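Local coordinates for protein polymerase X (Deinococcus radiodurans, PDB 2W9M) that probably catalyses template-directed DNA synthesis from deoxynucleoside triphosphates as a family X polymerase, and also carries a zinc-binding PHP domain, at residues V14-D25 with S34-E45. Sequence-based numbering, arbitrary orientation.
Sequences VHALERTADLLD and SRAYRSAARSLE
In the N-terminal helix-hairpin-helix domain, probably the counterpart of the 8 kDa domain of polymerase beta, Leu17 and Tyr37 interlock between two antiparallel helices. Helices 14-25 and 34-45 run at 156° to each other, their axes 7.9 Å apart. Each of the two residues is a knob in a hole of the other helix: Leu17 among Tyr37, Ala40, Ala41 and Leu44, Tyr37 among Leu17, Thr20, Ala21 and Leu24. Leu17 divides its methyls, CD1 meeting Leu44 CD1 at 3.5 Å and CD2 lying in the plane of the phenol ring, at its edge, 3.6 Å from Tyr37 CD2. One face of that ring takes a CH-pi contact from Thr20 CG2, 4.2 Å from the centroid and almost on the normal. With chi1 at -45°, Thr20 turns OG1 back to Ala16 O in a hydrogen bond and leaves CG2 for the ring. Small residues let the backbones close in where Ala21 meets Ser34, their CA atoms 4.4 Å apart, and Ala41 does the same opposite Val14. Val14 CG1, anti to its own N (chi1 -176°), lies 3.4 Å from Ala41 O. The CG of Glu18 packs on the Ala41 methyl. Polar pairing across the helices is slight, a long salt bridge from Asp25 OD1 to Arg38 NH2 at the edge of the guanidinium, 3.9 Å. From helix 67-79, Ile69 touches Tyr37 and Ala40, Leu73 touches Leu44, and Glu72 shares a weak hydrogen bond with the Tyr37 hydroxyl. With no hydrogen bond between them, the two helices are held mainly by apolar fit, while the carboxylates of Glu18 and Glu45, 4.1 Å apart from OE2 to OE1, probably repel each other mildly at the more exposed margin.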
# COMPACT_ATOMS: atom_id res chain seq x y z
N VAL A 14 -32.39 7.88 4.77
CA VAL A 14 -32.26 8.87 3.70
C VAL A 14 -30.80 9.29 3.54
O VAL A 14 -30.33 9.53 2.43
CB VAL A 14 -33.13 10.11 3.96
CG1 VAL A 14 -33.02 11.07 2.79
CG2 VAL A 14 -34.57 9.71 4.19
N HIS A 15 -30.08 9.35 4.66
CA HIS A 15 -28.69 9.80 4.66
C HIS A 15 -27.75 8.75 4.04
O HIS A 15 -26.85 9.09 3.27
CB HIS A 15 -28.23 10.13 6.07
CG HIS A 15 -27.15 11.16 6.13
ND1 HIS A 15 -26.07 11.16 5.27
CD2 HIS A 15 -26.97 12.24 6.93
CE1 HIS A 15 -25.28 12.18 5.54
NE2 HIS A 15 -25.80 12.85 6.55
N ALA A 16 -27.96 7.49 4.39
CA ALA A 16 -27.19 6.40 3.81
C ALA A 16 -27.44 6.32 2.31
O ALA A 16 -26.50 6.15 1.53
CB ALA A 16 -27.55 5.08 4.48
N LEU A 17 -28.70 6.44 1.91
CA LEU A 17 -29.06 6.44 0.49
C LEU A 17 -28.40 7.60 -0.24
O LEU A 17 -27.95 7.45 -1.37
CB LEU A 17 -30.58 6.49 0.30
CG LEU A 17 -31.36 5.25 0.72
CD1 LEU A 17 -32.86 5.48 0.62
CD2 LEU A 17 -30.95 4.05 -0.12
N GLU A 18 -28.34 8.75 0.43
CA GLU A 18 -27.71 9.94 -0.14
C GLU A 18 -26.19 9.86 -0.14
O GLU A 18 -25.53 10.53 -0.93
CB GLU A 18 -28.17 11.20 0.61
CG GLU A 18 -29.48 11.78 0.10
CD GLU A 18 -30.13 12.73 1.09
OE1 GLU A 18 -30.05 12.47 2.31
OE2 GLU A 18 -30.73 13.73 0.65
N ARG A 19 -25.63 9.05 0.75
CA ARG A 19 -24.18 8.90 0.83
C ARG A 19 -23.67 7.89 -0.21
O ARG A 19 -22.50 7.94 -0.60
CB ARG A 19 -23.74 8.49 2.23
CG ARG A 19 -22.24 8.66 2.49
CD ARG A 19 -21.87 8.36 3.93
NE ARG A 19 -22.58 9.22 4.89
CZ ARG A 19 -23.51 8.79 5.74
NH1 ARG A 19 -23.84 7.50 5.77
NH2 ARG A 19 -24.09 9.64 6.57
N THR A 20 -24.55 7.00 -0.64
CA THR A 20 -24.22 5.99 -1.65
C THR A 20 -24.17 6.58 -3.06
O THR A 20 -23.35 6.18 -3.88
CB THR A 20 -25.22 4.82 -1.64
OG1 THR A 20 -25.48 4.41 -0.30
CG2 THR A 20 -24.67 3.64 -2.44
N ALA A 21 -25.05 7.53 -3.33
CA ALA A 21 -25.06 8.20 -4.63
C ALA A 21 -23.83 9.08 -4.75
O ALA A 21 -23.24 9.18 -5.82
CB ALA A 21 -26.34 9.02 -4.81
N ASP A 22 -23.46 9.72 -3.65
CA ASP A 22 -22.27 10.57 -3.61
C ASP A 22 -21.01 9.75 -3.88
O ASP A 22 -20.11 10.20 -4.59
CB ASP A 22 -22.15 11.29 -2.26
CG ASP A 22 -23.07 12.49 -2.16
OD1 ASP A 22 -23.31 13.16 -3.19
OD2 ASP A 22 -23.56 12.77 -1.04
N LEU A 23 -20.96 8.54 -3.31
CA LEU A 23 -19.84 7.62 -3.52
C LEU A 23 -19.75 7.14 -4.97
O LEU A 23 -18.66 7.05 -5.54
CB LEU A 23 -19.94 6.43 -2.57
CG LEU A 23 -19.41 6.64 -1.15
CD1 LEU A 23 -19.77 5.47 -0.24
CD2 LEU A 23 -17.91 6.84 -1.18
N LEU A 24 -20.90 6.82 -5.57
CA LEU A 24 -20.96 6.43 -6.97
C LEU A 24 -20.63 7.60 -7.89
O LEU A 24 -20.03 7.43 -8.95
CB LEU A 24 -22.34 5.85 -7.31
CG LEU A 24 -22.68 4.55 -6.58
CD1 LEU A 24 -24.19 4.30 -6.55
CD2 LEU A 24 -21.95 3.38 -7.20
N ASP A 25 -21.01 8.81 -7.46
CA ASP A 25 -20.67 10.03 -8.18
C ASP A 25 -19.16 10.22 -8.28
O ASP A 25 -18.65 10.65 -9.31
CB ASP A 25 -21.29 11.25 -7.48
CG ASP A 25 -22.78 11.37 -7.72
OD1 ASP A 25 -23.26 10.84 -8.75
OD2 ASP A 25 -23.46 11.99 -6.88
N SER A 34 -26.65 5.55 -9.23
CA SER A 34 -26.35 6.79 -8.54
C SER A 34 -27.61 7.64 -8.57
O SER A 34 -28.04 8.18 -7.54
CB SER A 34 -25.18 7.53 -9.19
OG SER A 34 -25.61 8.39 -10.23
N ARG A 35 -28.22 7.74 -9.74
CA ARG A 35 -29.52 8.38 -9.89
C ARG A 35 -30.58 7.60 -9.14
O ARG A 35 -31.45 8.18 -8.49
CB ARG A 35 -29.90 8.50 -11.36
CG ARG A 35 -29.58 9.85 -11.96
CD ARG A 35 -30.17 9.98 -13.35
NE ARG A 35 -30.46 11.37 -13.68
CZ ARG A 35 -30.70 11.82 -14.91
NH1 ARG A 35 -30.67 10.99 -15.94
NH2 ARG A 35 -30.96 13.11 -15.11
N ALA A 36 -30.51 6.27 -9.23
CA ALA A 36 -31.48 5.40 -8.57
C ALA A 36 -31.45 5.54 -7.05
O ALA A 36 -32.49 5.49 -6.40
CB ALA A 36 -31.25 3.95 -8.98
N TYR A 37 -30.26 5.72 -6.49
CA TYR A 37 -30.12 5.90 -5.05
C TYR A 37 -30.48 7.32 -4.62
O TYR A 37 -31.04 7.54 -3.55
CB TYR A 37 -28.72 5.53 -4.57
CG TYR A 37 -28.54 4.05 -4.32
CD1 TYR A 37 -27.81 3.25 -5.19
CD2 TYR A 37 -29.11 3.44 -3.21
CE1 TYR A 37 -27.66 1.89 -4.97
CE2 TYR A 37 -28.97 2.09 -2.97
CZ TYR A 37 -28.24 1.32 -3.85
OH TYR A 37 -28.09 -0.03 -3.62
N ARG A 38 -30.16 8.29 -5.48
CA ARG A 38 -30.43 9.69 -5.18
C ARG A 38 -31.93 9.96 -5.21
O ARG A 38 -32.46 10.70 -4.38
CB ARG A 38 -29.72 10.59 -6.18
CG ARG A 38 -29.27 11.92 -5.62
CD ARG A 38 -28.53 12.74 -6.67
NE ARG A 38 -27.64 11.92 -7.49
CZ ARG A 38 -27.94 11.49 -8.71
NH1 ARG A 38 -29.10 11.80 -9.26
NH2 ARG A 38 -27.07 10.75 -9.38
N SER A 39 -32.62 9.34 -6.17
CA SER A 39 -34.07 9.51 -6.30
C SER A 39 -34.82 8.78 -5.19
O SER A 39 -35.86 9.24 -4.74
CB SER A 39 -34.55 9.03 -7.68
OG SER A 39 -34.49 7.61 -7.78
N ALA A 40 -34.28 7.64 -4.76
CA ALA A 40 -34.88 6.90 -3.65
C ALA A 40 -34.76 7.70 -2.35
O ALA A 40 -35.58 7.55 -1.44
CB ALA A 40 -34.22 5.54 -3.50
N ALA A 41 -33.75 8.55 -2.27
CA ALA A 41 -33.53 9.37 -1.09
C ALA A 41 -34.53 10.52 -1.05
O ALA A 41 -35.00 10.91 0.02
CB ALA A 41 -32.11 9.90 -1.06
N ARG A 42 -34.84 11.07 -2.22
CA ARG A 42 -35.78 12.19 -2.31
C ARG A 42 -37.22 11.74 -2.07
O ARG A 42 -38.07 12.54 -1.70
CB ARG A 42 -35.65 12.89 -3.67
CG ARG A 42 -34.23 13.26 -4.04
CD ARG A 42 -34.19 14.53 -4.88
NE ARG A 42 -32.83 15.06 -5.03
CZ ARG A 42 -32.53 16.35 -5.10
NH1 ARG A 42 -33.49 17.26 -5.02
NH2 ARG A 42 -31.27 16.73 -5.23
N SER A 43 -37.48 10.46 -2.30
CA SER A 43 -38.82 9.90 -2.08
C SER A 43 -39.05 9.57 -0.61
O SER A 43 -40.11 9.87 -0.06
CB SER A 43 -39.03 8.65 -2.95
OG SER A 43 -39.14 8.98 -4.32
N LEU A 44 -38.05 8.96 0.03
CA LEU A 44 -38.12 8.71 1.47
C LEU A 44 -38.22 10.02 2.23
O LEU A 44 -38.58 10.04 3.41
CB LEU A 44 -36.90 7.92 1.94
CG LEU A 44 -36.98 6.40 1.84
CD1 LEU A 44 -35.76 5.76 2.48
CD2 LEU A 44 -38.25 5.90 2.51
N GLU A 45 -37.89 11.11 1.56
CA GLU A 45 -38.00 12.44 2.14
C GLU A 45 -39.44 12.71 2.58
O GLU A 45 -39.76 12.62 3.76
CB GLU A 45 -37.56 13.50 1.13
CG GLU A 45 -36.94 14.73 1.76
CD GLU A 45 -35.55 14.46 2.29
OE1 GLU A 45 -34.75 13.83 1.56
OE2 GLU A 45 -35.25 14.87 3.43